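Local coordinates for ActII protein (Streptomyces coelicolor, PDB 2OPT) that probably binds regulatory DNA as a TetR-family transcriptional repressor and recognises the antibiotic actinorhodin and its biosynthetic precursor (S)-DNPA, at residues V12-G17 and A33-T38. Sequence-based numbering, arbitrary orientation.
Sequences VVTALG and AQELKT
In the N-terminal DNA-binding domain of this TetR-family protein, helix 8-22 packs against the end of helix 29-36 through T14, whose methyl lies chiefly against E35 and whose hydroxyl lies against L36. A chi1 of -62° sets OG1 beside the backbone N and leaves CG2 anti to that N; CG2 comes within 3.8 Å of CG of E35, the two side chains crossing at a slant. On the hydroxyl branch, OG1 is hydrogen-bonded to the carbonyl of R10 one turn earlier and lies 3.6 Å from the methyl CD2 of L36, a plain van der Waals contact. Helix 29-36 is the first helix of the predicted helix-turn-helix, and the contact falls where it gives way to the turn. A Schellman motif ends it there: T38 N bonds to A33 O at 3.1 Å and K37 N to Q34 O, and K37, with positive phi, is the C' residue. K37 NZ also bonds to Q34 O, at 2.7 Å, from the face of that carbonyl opposite to K37 N. CB and CG of E35 lie against the T14 methyl, while its carboxylate OE1 forms a salt bridge with R31; L36 also touches R10 and I11 of helix 8-22.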
loop_
_atom_site.group_PDB
_atom_site.type_symbol
_atom_site.label_atom_id
_atom_site.label_comp_id
_atom_site.label_asym_id
_atom_site.label_seq_id
_atom_site.Cartn_x
_atom_site.Cartn_y
_atom_site.Cartn_z
ATOM N N VAL A 12 21.839 16.881 3.557
ATOM C CA VAL A 12 20.482 16.315 3.511
ATOM C C VAL A 12 19.425 17.365 3.309
ATOM O O VAL A 12 18.458 17.145 2.592
ATOM C CB VAL A 12 20.247 15.365 4.753
ATOM C CG1 VAL A 12 18.836 14.780 4.744
ATOM C CG2 VAL A 12 21.225 14.231 4.638
ATOM N N VAL A 13 19.591 18.520 3.949
ATOM C CA VAL A 13 18.645 19.549 3.821
ATOM C C VAL A 13 18.610 20.015 2.347
ATOM O O VAL A 13 17.553 20.242 1.818
ATOM C CB VAL A 13 19.050 20.745 4.732
ATOM C CG1 VAL A 13 18.299 22.090 4.327
ATOM C CG2 VAL A 13 18.804 20.422 6.192
ATOM N N THR A 14 19.790 20.194 1.736
ATOM C CA THR A 14 19.916 20.589 0.336
ATOM C C THR A 14 19.243 19.567 -0.549
ATOM O O THR A 14 18.514 19.921 -1.444
ATOM C CB THR A 14 21.430 20.705 -0.012
ATOM O OG1 THR A 14 21.997 21.734 0.819
ATOM C CG2 THR A 14 21.659 21.070 -1.486
ATOM N N ALA A 15 19.504 18.281 -0.294
ATOM C CA ALA A 15 18.857 17.224 -1.040
ATOM C C ALA A 15 17.323 17.235 -0.966
ATOM O O ALA A 15 16.624 17.100 -1.997
ATOM C CB ALA A 15 19.403 15.849 -0.561
ATOM N N LEU A 16 16.789 17.421 0.230
ATOM C CA LEU A 16 15.373 17.517 0.406
ATOM C C LEU A 16 14.811 18.717 -0.373
ATOM O O LEU A 16 13.719 18.665 -0.905
ATOM C CB LEU A 16 15.083 17.680 1.902
ATOM C CG LEU A 16 13.587 17.821 2.243
ATOM C CD1 LEU A 16 12.797 16.563 1.793
ATOM C CD2 LEU A 16 13.421 18.084 3.755
ATOM N N GLY A 17 15.583 19.782 -0.468
ATOM C CA GLY A 17 15.132 20.997 -1.172
ATOM C C GLY A 17 14.991 20.669 -2.666
ATOM O O GLY A 17 14.030 21.074 -3.339
ATOM N N ALA A 33 25.972 17.406 -5.571
ATOM C CA ALA A 33 27.305 17.984 -5.431
ATOM C C ALA A 33 27.395 19.369 -6.071
ATOM O O ALA A 33 28.041 20.284 -5.534
ATOM C CB ALA A 33 28.331 17.055 -6.015
ATOM N N GLN A 34 26.774 19.525 -7.234
ATOM C CA GLN A 34 26.673 20.811 -7.919
ATOM C C GLN A 34 26.010 21.861 -7.030
ATOM O O GLN A 34 26.506 22.982 -6.867
ATOM C CB GLN A 34 25.836 20.600 -9.162
ATOM C CG GLN A 34 25.481 21.884 -9.896
ATOM C CD GLN A 34 24.640 21.656 -11.176
ATOM O OE1 GLN A 34 25.188 21.308 -12.221
ATOM N NE2 GLN A 34 23.336 21.931 -11.107
ATOM N N GLU A 35 24.886 21.489 -6.439
ATOM C CA GLU A 35 24.106 22.388 -5.627
ATOM C C GLU A 35 24.884 22.844 -4.369
ATOM O O GLU A 35 24.722 23.964 -3.912
ATOM C CB GLU A 35 22.824 21.659 -5.244
ATOM C CG GLU A 35 21.674 22.541 -4.938
ATOM C CD GLU A 35 21.190 23.331 -6.126
ATOM O OE1 GLU A 35 21.375 22.891 -7.307
ATOM O OE2 GLU A 35 20.602 24.399 -5.849
ATOM N N LEU A 36 25.689 21.941 -3.805
ATOM C CA LEU A 36 26.508 22.208 -2.636
ATOM C C LEU A 36 27.841 22.869 -2.988
ATOM O O LEU A 36 28.513 23.447 -2.128
ATOM C CB LEU A 36 26.776 20.907 -1.936
ATOM C CG LEU A 36 25.624 20.208 -1.182
ATOM C CD1 LEU A 36 25.944 18.757 -1.009
ATOM C CD2 LEU A 36 25.451 20.888 0.160
ATOM N N LYS A 37 28.231 22.766 -4.257
ATOM C CA LYS A 37 29.512 23.272 -4.735
ATOM C C LYS A 37 30.660 22.597 -4.065
ATOM O O LYS A 37 31.622 23.229 -3.655
ATOM C CB LYS A 37 29.584 24.780 -4.567
ATOM C CG LYS A 37 28.900 25.452 -5.700
ATOM C CD LYS A 37 27.981 26.522 -5.239
ATOM C CE LYS A 37 27.145 26.931 -6.433
ATOM N NZ LYS A 37 26.543 25.717 -7.117
ATOM N N THR A 38 30.577 21.283 -3.975
ATOM C CA THR A 38 31.618 20.533 -3.330
ATOM C C THR A 38 32.094 19.463 -4.302
ATOM O O THR A 38 31.516 19.258 -5.370
ATOM C CB THR A 38 31.095 19.867 -2.065
ATOM O OG1 THR A 38 32.180 19.238 -1.365
ATOM C CG2 THR A 38 29.980 18.802 -2.430
#